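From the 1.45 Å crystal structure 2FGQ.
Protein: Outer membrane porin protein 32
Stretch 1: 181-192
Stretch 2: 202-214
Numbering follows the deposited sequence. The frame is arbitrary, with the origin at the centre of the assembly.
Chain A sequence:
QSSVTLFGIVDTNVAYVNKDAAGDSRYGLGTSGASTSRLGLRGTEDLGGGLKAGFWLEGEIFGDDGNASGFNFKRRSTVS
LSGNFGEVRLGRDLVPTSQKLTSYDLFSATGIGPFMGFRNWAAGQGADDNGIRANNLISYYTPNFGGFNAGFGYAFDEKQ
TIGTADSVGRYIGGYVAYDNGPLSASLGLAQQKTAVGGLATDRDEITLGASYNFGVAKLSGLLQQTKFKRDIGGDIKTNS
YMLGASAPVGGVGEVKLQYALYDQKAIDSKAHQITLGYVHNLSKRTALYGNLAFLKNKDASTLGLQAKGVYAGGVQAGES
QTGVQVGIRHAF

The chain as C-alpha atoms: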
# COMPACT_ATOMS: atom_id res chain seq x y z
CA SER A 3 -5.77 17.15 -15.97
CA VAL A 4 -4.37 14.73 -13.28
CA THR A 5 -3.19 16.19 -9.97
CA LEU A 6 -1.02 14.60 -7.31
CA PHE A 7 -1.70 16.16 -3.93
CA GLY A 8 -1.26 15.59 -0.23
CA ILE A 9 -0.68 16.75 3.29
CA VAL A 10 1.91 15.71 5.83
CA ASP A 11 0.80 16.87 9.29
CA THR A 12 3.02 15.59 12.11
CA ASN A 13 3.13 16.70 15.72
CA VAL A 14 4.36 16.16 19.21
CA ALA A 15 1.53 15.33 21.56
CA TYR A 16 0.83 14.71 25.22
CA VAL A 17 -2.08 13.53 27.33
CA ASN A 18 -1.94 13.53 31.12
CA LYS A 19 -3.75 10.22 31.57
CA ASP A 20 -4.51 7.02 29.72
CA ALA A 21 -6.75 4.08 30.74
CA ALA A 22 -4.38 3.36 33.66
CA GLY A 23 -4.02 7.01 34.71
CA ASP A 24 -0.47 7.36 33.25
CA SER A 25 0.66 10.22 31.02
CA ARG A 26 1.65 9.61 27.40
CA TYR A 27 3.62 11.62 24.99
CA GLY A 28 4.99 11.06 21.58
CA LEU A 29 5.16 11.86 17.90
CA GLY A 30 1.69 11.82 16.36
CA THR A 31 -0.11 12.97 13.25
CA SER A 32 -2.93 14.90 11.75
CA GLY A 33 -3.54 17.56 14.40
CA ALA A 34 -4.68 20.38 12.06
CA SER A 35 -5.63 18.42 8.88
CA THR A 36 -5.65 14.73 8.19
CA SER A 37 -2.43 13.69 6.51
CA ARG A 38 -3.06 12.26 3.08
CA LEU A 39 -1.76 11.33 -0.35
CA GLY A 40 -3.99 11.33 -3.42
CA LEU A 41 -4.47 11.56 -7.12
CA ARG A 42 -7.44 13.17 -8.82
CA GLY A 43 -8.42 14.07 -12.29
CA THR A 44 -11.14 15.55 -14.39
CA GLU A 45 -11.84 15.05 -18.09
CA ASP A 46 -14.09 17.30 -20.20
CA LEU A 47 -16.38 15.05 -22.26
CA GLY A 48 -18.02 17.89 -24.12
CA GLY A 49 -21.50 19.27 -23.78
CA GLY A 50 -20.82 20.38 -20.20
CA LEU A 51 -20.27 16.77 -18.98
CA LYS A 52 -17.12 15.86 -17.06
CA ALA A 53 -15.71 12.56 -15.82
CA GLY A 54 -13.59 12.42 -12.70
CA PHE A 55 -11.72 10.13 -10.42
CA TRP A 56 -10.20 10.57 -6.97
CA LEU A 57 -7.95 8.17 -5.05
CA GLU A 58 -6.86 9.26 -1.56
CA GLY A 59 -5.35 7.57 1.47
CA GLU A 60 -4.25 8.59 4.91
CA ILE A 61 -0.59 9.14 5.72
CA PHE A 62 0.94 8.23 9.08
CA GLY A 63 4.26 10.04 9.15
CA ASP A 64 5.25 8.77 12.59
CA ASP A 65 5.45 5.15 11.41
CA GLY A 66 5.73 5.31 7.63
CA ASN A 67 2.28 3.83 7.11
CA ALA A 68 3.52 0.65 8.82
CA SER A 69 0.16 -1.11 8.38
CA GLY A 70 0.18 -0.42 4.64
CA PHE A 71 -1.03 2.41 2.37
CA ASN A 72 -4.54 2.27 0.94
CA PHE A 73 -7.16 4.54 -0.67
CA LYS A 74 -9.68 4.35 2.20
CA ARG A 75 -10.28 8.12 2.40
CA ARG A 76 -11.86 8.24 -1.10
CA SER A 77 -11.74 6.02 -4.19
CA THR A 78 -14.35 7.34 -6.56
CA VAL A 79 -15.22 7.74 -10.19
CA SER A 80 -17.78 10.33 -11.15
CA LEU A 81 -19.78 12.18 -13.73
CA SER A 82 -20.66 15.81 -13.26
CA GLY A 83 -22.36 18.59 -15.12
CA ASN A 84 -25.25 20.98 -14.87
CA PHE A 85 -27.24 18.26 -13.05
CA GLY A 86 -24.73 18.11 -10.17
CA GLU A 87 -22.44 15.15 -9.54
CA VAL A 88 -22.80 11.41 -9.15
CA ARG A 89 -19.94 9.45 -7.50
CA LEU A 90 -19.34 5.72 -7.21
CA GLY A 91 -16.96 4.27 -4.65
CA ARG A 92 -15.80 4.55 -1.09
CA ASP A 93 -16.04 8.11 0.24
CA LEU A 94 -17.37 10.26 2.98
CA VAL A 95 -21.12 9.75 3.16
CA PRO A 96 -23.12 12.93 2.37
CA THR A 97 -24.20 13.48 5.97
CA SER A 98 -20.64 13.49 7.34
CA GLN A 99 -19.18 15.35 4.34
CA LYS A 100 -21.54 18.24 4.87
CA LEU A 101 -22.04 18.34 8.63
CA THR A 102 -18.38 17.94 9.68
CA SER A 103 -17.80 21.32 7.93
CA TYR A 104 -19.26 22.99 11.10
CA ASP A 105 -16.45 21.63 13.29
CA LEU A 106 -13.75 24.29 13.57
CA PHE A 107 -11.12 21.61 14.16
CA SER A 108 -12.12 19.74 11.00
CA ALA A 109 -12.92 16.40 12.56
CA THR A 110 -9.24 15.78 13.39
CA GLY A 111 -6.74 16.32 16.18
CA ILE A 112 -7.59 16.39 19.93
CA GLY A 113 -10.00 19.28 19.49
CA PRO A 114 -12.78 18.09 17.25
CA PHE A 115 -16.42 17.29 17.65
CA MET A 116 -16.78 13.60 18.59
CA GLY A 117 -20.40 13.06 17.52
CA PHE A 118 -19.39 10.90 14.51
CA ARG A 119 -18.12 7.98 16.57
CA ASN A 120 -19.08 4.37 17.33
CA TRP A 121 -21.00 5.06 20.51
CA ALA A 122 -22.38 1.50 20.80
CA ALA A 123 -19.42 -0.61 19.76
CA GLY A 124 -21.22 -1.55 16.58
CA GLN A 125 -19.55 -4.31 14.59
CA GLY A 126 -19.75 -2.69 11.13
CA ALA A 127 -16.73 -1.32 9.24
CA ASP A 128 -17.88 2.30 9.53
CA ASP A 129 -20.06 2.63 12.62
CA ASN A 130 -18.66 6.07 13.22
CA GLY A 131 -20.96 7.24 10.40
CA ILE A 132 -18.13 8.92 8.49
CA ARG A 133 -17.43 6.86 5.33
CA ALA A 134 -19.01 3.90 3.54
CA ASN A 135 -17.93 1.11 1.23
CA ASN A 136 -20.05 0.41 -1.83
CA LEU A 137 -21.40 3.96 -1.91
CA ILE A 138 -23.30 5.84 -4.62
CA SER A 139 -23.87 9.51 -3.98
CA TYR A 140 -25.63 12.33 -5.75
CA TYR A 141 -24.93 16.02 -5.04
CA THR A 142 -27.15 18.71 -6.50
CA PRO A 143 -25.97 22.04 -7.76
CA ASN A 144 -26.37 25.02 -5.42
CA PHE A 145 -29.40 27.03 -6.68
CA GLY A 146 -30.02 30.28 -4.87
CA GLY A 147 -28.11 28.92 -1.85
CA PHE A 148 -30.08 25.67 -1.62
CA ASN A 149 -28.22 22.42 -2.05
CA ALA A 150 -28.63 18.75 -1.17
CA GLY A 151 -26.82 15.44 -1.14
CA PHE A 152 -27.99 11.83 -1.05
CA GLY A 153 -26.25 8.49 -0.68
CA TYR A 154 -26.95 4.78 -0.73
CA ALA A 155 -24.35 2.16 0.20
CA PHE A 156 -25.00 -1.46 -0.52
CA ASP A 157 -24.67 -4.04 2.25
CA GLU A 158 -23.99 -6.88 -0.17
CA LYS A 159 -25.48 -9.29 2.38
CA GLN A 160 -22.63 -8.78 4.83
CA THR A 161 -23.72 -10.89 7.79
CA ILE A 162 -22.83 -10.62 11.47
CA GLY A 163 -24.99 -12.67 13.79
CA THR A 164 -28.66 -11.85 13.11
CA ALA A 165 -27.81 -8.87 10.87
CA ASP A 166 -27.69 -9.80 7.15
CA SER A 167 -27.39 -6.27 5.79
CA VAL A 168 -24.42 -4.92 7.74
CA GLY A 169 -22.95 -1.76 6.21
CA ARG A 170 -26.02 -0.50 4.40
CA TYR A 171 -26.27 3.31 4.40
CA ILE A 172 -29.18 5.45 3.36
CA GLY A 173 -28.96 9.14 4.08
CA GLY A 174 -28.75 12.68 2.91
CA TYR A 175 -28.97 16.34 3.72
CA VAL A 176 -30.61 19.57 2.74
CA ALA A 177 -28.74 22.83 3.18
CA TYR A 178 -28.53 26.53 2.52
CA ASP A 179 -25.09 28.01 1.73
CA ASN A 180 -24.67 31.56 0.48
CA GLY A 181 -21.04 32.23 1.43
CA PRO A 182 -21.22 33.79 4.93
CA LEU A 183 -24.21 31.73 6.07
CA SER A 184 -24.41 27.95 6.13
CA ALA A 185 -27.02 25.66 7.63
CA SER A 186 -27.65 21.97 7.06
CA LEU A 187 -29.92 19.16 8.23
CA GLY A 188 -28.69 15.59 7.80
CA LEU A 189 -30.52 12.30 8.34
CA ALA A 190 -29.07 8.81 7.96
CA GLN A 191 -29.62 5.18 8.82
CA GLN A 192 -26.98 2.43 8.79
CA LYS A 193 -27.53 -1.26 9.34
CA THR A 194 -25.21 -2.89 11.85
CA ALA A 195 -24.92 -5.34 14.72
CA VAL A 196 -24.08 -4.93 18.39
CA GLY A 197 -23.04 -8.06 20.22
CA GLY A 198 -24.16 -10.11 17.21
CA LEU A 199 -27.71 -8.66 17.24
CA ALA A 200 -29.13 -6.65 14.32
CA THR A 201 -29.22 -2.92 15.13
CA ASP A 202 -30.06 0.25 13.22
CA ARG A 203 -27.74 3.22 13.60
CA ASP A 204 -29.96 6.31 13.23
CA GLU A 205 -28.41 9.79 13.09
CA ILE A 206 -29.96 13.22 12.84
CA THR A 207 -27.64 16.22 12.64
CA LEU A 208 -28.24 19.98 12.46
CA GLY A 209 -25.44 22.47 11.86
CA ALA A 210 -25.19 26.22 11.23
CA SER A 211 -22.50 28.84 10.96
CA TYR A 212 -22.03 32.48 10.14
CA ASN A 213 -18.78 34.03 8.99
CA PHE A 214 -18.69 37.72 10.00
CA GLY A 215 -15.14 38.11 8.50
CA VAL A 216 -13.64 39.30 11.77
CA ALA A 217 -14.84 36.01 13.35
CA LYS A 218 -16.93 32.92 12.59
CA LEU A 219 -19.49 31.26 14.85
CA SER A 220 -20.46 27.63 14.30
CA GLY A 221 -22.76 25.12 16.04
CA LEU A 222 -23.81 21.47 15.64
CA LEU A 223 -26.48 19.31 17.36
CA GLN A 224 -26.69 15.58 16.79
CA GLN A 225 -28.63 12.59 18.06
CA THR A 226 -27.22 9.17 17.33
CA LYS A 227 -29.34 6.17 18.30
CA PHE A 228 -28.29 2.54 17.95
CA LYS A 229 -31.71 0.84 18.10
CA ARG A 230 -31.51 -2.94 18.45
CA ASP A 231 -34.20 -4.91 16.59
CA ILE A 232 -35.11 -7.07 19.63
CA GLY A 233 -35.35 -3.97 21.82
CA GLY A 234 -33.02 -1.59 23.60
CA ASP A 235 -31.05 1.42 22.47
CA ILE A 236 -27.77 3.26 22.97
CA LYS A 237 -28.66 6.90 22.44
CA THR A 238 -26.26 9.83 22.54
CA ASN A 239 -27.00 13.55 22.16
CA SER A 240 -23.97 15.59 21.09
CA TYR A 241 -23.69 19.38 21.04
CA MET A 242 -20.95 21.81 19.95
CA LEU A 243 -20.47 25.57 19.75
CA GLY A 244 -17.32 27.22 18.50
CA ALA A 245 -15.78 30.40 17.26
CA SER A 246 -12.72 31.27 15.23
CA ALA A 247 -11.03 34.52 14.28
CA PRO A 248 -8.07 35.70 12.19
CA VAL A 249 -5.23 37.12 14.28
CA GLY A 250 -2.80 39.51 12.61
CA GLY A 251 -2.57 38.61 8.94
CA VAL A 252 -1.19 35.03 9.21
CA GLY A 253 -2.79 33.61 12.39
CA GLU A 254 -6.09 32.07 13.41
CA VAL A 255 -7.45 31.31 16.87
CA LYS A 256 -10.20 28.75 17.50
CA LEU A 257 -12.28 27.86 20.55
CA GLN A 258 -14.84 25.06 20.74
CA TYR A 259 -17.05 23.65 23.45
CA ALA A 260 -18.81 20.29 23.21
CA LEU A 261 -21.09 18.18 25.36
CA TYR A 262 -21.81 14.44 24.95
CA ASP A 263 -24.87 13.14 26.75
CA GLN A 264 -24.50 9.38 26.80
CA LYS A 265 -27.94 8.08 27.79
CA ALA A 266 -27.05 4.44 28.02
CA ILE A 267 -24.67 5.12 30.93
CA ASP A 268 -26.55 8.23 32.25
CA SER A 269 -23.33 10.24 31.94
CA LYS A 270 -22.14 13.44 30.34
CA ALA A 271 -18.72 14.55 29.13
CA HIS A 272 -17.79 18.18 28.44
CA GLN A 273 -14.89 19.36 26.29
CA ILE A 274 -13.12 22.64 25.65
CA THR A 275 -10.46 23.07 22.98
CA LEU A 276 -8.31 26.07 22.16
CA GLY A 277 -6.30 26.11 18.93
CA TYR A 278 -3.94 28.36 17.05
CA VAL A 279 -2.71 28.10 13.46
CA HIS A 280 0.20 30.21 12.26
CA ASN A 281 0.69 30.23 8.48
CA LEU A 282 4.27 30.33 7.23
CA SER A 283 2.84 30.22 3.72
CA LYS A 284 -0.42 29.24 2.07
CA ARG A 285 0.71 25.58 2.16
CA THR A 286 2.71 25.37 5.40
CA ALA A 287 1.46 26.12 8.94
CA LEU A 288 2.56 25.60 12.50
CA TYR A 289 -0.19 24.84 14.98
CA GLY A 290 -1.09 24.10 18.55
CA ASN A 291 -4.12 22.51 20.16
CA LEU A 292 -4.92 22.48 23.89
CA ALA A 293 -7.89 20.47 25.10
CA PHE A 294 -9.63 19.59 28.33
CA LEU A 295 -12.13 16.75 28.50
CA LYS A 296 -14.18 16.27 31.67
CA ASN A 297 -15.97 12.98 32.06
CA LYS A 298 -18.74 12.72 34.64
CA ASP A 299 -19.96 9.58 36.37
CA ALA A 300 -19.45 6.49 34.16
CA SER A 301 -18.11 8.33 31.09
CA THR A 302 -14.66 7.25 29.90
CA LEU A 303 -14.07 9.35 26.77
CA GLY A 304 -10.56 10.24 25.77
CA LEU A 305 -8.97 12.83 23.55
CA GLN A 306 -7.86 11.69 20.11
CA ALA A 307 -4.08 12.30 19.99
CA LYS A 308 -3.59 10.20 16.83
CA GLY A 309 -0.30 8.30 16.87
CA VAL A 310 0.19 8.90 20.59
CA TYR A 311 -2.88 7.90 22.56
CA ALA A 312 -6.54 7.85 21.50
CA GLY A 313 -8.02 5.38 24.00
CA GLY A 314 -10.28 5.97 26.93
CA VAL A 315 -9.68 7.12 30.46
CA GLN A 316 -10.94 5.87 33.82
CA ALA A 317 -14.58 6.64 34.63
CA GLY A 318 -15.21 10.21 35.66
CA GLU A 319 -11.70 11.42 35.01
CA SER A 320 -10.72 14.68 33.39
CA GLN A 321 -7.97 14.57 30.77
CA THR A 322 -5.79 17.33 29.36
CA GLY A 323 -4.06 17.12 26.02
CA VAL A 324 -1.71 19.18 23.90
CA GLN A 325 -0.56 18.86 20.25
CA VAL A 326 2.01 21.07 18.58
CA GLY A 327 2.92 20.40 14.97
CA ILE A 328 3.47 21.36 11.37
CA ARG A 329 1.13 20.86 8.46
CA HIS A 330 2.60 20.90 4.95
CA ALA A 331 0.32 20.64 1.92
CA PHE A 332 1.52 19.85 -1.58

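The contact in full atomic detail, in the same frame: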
# COMPACT_ATOMS: atom_id res chain seq x y z
N GLY A 181 -22.32 31.61 1.12
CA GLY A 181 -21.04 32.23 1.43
C GLY A 181 -20.89 32.43 2.94
O GLY A 181 -20.36 31.55 3.63
N PRO A 182 -21.35 33.55 3.48
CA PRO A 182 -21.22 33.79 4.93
C PRO A 182 -22.08 32.90 5.81
O PRO A 182 -21.70 32.56 6.91
CB PRO A 182 -21.62 35.26 5.08
CG PRO A 182 -22.42 35.58 3.89
CD PRO A 182 -21.88 34.74 2.78
N LEU A 183 -23.25 32.53 5.32
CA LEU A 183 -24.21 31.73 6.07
C LEU A 183 -24.29 30.31 5.52
O LEU A 183 -24.37 30.09 4.33
CB LEU A 183 -25.59 32.37 6.00
CG LEU A 183 -26.73 31.59 6.66
CD1 LEU A 183 -26.54 31.49 8.13
CD2 LEU A 183 -28.11 32.21 6.36
N SER A 184 -24.28 29.37 6.45
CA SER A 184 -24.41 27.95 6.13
C SER A 184 -25.28 27.29 7.17
O SER A 184 -25.09 27.50 8.37
CB SER A 184 -23.02 27.29 6.13
OG SER A 184 -23.07 25.92 5.74
N ALA A 185 -26.24 26.49 6.71
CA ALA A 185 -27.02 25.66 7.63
C ALA A 185 -27.40 24.37 6.91
O ALA A 185 -27.71 24.38 5.74
CB ALA A 185 -28.27 26.38 8.05
N SER A 186 -27.40 23.27 7.65
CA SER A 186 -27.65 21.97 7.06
C SER A 186 -28.37 21.06 8.03
O SER A 186 -28.07 21.08 9.22
CB SER A 186 -26.34 21.25 6.66
OG SER A 186 -25.42 22.08 5.96
N LEU A 187 -29.25 20.22 7.49
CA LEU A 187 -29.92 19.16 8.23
C LEU A 187 -29.63 17.84 7.53
O LEU A 187 -29.93 17.68 6.36
CB LEU A 187 -31.43 19.40 8.26
CG LEU A 187 -32.26 18.25 8.87
CD1 LEU A 187 -31.98 18.10 10.34
CD2 LEU A 187 -33.74 18.52 8.60
N GLY A 188 -29.02 16.91 8.28
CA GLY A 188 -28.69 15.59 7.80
C GLY A 188 -29.47 14.51 8.53
O GLY A 188 -29.73 14.60 9.72
N LEU A 189 -29.83 13.47 7.79
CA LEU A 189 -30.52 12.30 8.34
C LEU A 189 -29.92 11.05 7.68
O LEU A 189 -29.73 11.02 6.46
CB LEU A 189 -32.01 12.34 7.97
CG LEU A 189 -32.89 13.52 8.38
CD1 LEU A 189 -34.25 13.45 7.63
CD2 LEU A 189 -33.10 13.40 9.81
N ALA A 190 -29.63 10.04 8.49
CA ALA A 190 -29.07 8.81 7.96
C ALA A 190 -29.43 7.60 8.80
O ALA A 190 -29.61 7.69 10.01
CB ALA A 190 -27.55 8.92 7.93
N GLN A 191 -29.49 6.47 8.16
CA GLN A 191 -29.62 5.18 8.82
C GLN A 191 -28.57 4.21 8.25
O GLN A 191 -28.46 4.08 7.04
CB GLN A 191 -31.02 4.59 8.63
CG GLN A 191 -31.16 3.28 9.38
CD GLN A 191 -32.52 2.73 9.31
OE1 GLN A 191 -32.84 2.06 8.36
NE2 GLN A 191 -33.35 3.00 10.34
N GLN A 192 -27.85 3.56 9.15
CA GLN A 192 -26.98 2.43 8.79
C GLN A 192 -27.50 1.16 9.42
O GLN A 192 -28.12 1.19 10.49
CB GLN A 192 -25.51 2.66 9.19
CG GLN A 192 -24.89 3.71 8.46
CD GLN A 192 -23.42 4.00 8.82
OE1 GLN A 192 -22.96 5.11 8.59
NE2 GLN A 192 -22.67 2.99 9.32
N ASP A 202 -30.10 -0.92 14.09
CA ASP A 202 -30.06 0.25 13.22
C ASP A 202 -29.26 1.36 13.90
O ASP A 202 -29.44 1.62 15.09
CB ASP A 202 -31.46 0.83 12.99
CG ASP A 202 -32.35 -0.04 12.16
OD1 ASP A 202 -31.90 -0.98 11.49
OD2 ASP A 202 -33.60 0.16 12.16
N ARG A 203 -28.44 2.04 13.14
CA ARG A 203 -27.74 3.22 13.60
C ARG A 203 -28.43 4.41 12.92
O ARG A 203 -28.25 4.65 11.73
CB ARG A 203 -26.26 3.16 13.20
CG ARG A 203 -25.41 4.30 13.69
CD ARG A 203 -24.04 4.35 13.03
NE ARG A 203 -23.08 5.20 13.73
CZ ARG A 203 -23.11 6.53 13.71
NH1 ARG A 203 -24.01 7.19 12.97
NH2 ARG A 203 -22.20 7.20 14.39
N ASP A 204 -29.18 5.16 13.70
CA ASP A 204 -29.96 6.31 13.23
C ASP A 204 -29.26 7.59 13.67
O ASP A 204 -28.88 7.70 14.81
CB ASP A 204 -31.39 6.28 13.84
CG ASP A 204 -32.16 5.06 13.46
OD1 ASP A 204 -31.88 4.48 12.38
OD2 ASP A 204 -33.10 4.63 14.18
N GLU A 205 -29.12 8.56 12.78
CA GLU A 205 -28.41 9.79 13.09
C GLU A 205 -29.12 10.97 12.47
O GLU A 205 -29.40 10.99 11.27
CB GLU A 205 -27.01 9.68 12.51
CG GLU A 205 -25.99 10.74 12.84
CD GLU A 205 -24.79 10.62 11.91
OE1 GLU A 205 -23.77 10.05 12.36
OE2 GLU A 205 -24.91 11.06 10.71
N ILE A 206 -29.41 11.96 13.29
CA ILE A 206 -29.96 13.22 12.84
C ILE A 206 -29.01 14.32 13.30
O ILE A 206 -28.60 14.36 14.46
CB ILE A 206 -31.40 13.43 13.35
CG1 ILE A 206 -31.94 14.76 12.83
CG2 ILE A 206 -31.42 13.46 14.82
CD1 ILE A 206 -33.41 14.93 12.96
N THR A 207 -28.66 15.21 12.39
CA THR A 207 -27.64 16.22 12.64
C THR A 207 -28.07 17.57 12.08
O THR A 207 -28.54 17.65 10.96
CB THR A 207 -26.31 15.83 11.96
OG1 THR A 207 -26.00 14.47 12.25
CG2 THR A 207 -25.16 16.64 12.54
N LEU A 208 -27.95 18.63 12.88
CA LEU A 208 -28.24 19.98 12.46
C LEU A 208 -27.03 20.85 12.70
O LEU A 208 -26.50 20.83 13.78
CB LEU A 208 -29.46 20.51 13.26
CG LEU A 208 -29.94 21.91 12.89
CD1 LEU A 208 -30.52 21.96 11.50
CD2 LEU A 208 -30.96 22.42 13.92
N GLY A 209 -26.58 21.60 11.69
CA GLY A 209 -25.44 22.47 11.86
C GLY A 209 -25.72 23.83 11.24
O GLY A 209 -26.49 23.93 10.30
N ALA A 210 -25.08 24.86 11.79
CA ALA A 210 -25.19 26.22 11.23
C ALA A 210 -23.95 27.01 11.56
O ALA A 210 -23.31 26.76 12.58
CB ALA A 210 -26.41 26.94 11.76
N SER A 211 -23.63 27.96 10.70
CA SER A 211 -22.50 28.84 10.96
C SER A 211 -22.70 30.16 10.26
O SER A 211 -23.43 30.27 9.28
CB SER A 211 -21.17 28.24 10.51
OG SER A 211 -21.12 27.96 9.11
N TYR A 212 -22.05 31.19 10.80
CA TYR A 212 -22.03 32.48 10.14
C TYR A 212 -20.64 33.05 10.23
O TYR A 212 -20.10 33.13 11.31
CB TYR A 212 -23.06 33.46 10.74
CG TYR A 212 -23.24 34.65 9.82
CD1 TYR A 212 -22.50 35.79 9.98
CD2 TYR A 212 -24.09 34.58 8.72
CE1 TYR A 212 -22.62 36.86 9.10
CE2 TYR A 212 -24.21 35.64 7.85
CZ TYR A 212 -23.47 36.77 8.05
OH TYR A 212 -23.59 37.85 7.18
N ASN A 213 -20.10 33.45 9.09
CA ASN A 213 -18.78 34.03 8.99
C ASN A 213 -18.91 35.55 8.85
O ASN A 213 -19.30 36.04 7.79
CB ASN A 213 -18.02 33.45 7.81
CG ASN A 213 -16.55 33.76 7.88
OD1 ASN A 213 -16.13 34.68 8.58
ND2 ASN A 213 -15.75 32.95 7.20
N PHE A 214 -18.63 36.25 9.96
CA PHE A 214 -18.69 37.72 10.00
C PHE A 214 -17.40 38.35 9.42
O PHE A 214 -17.30 39.56 9.37
CB PHE A 214 -18.85 38.21 11.44
CG PHE A 214 -20.05 37.69 12.17
CD1 PHE A 214 -21.24 38.42 12.19
CD2 PHE A 214 -20.01 36.49 12.87
CE1 PHE A 214 -22.35 37.97 12.88
CE2 PHE A 214 -21.14 36.03 13.55
CZ PHE A 214 -22.31 36.79 13.57
O HOH W 1 -20.48 30.13 7.58

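Two neighbouring strands, 183-192 and 202-213, run antiparallel at 179°, their axes 4.6 Å apart at closest approach. The rule of the pairing is strict alternation: even-numbered residues of the first strand exchange two backbone hydrogen bonds with their partners, while odd-numbered residues sit opposite partners with which they share none. Because successive side chains fall on alternate faces, the sheet has one largely apolar face, carrying Leu183, Ala185, Leu187 and Leu189, and one polar or small face, carrying Ser184, Ser186, Gly188 and Ala190. That is the expected two-residue pattern of a porin barrel.

Gly181 comes before the pairing, and its backbone angles (110/-88) would jam a CB against the preceding carbonyl, so glycine suits the turn. Pro182 has no amide hydrogen to give, but its carbonyl still receives Asn213 N (N to Pro182 O, 2.8 Å). The same oxygen accepts a hydrogen bond from a water, 2.8 Å from water O to Pro182 O, and that water also bonds Ser211 OG at 2.7 Å from its O, bridging the strands at their end. Pro182 CB packs against Tyr212 CZ at 3.8 Å.

Leu183 reaches the same tyrosine at the ring edge, CB to Tyr212 CD2 at 3.8 Å, so a proline and a leucine share one large side chain. Ser184 and Ser211 then form a complete hydrogen-bonded pair: Ser184 N to Ser211 O is 3.1 Å and Ser211 N to Ser184 O is 2.8 Å. Opposite each other next are Ala185 and Ala210, whose CA atoms are only 4.1 Å apart, the closest pair in the register; their methyls touch at 4.2 Å, CB to CB.

Ser186 bonds Gly209 in both directions, 2.9 Å each for Ser186 N to Gly209 O and Gly209 N to Ser186 O. Back on the apolar face, Leu187 meets Leu208 directly, CB to Leu208 CD1 at 4.2 Å, and also reaches diagonally to Ile206, its CD1 lying 4.2 Å from Ile206 CG1. Gly188 leaves its side of the polar face bare beside Thr207, yet its backbone pairs fully: Gly188 N to Thr207 O is 2.8 Å, Thr207 N to Gly188 O 2.9 Å. Leu189 makes the tightest of the apolar side-chain contacts, CD2 to Ile206 CG1 at 3.5 Å, so the isoleucine is shared by two leucines.

Ala190 and Glu205 exchange two 2.9 Å bonds, Ala190 N to Glu205 O and Glu205 N to Ala190 O. The small methyl stands opposite a long acid whose OE1 is held instead by Arg203 NH1 at 2.9 Å, a salt bridge within its own strand. At Gln191 the apolar run gives way to polar chemistry: NE2 donates to Asp204 OD1 at 2.9 Å, the one direct side-chain hydrogen bond between the strands. Gln192 completes the ladder, its N to Arg203 O and Arg203 N to Gln192 O both 2.8 Å.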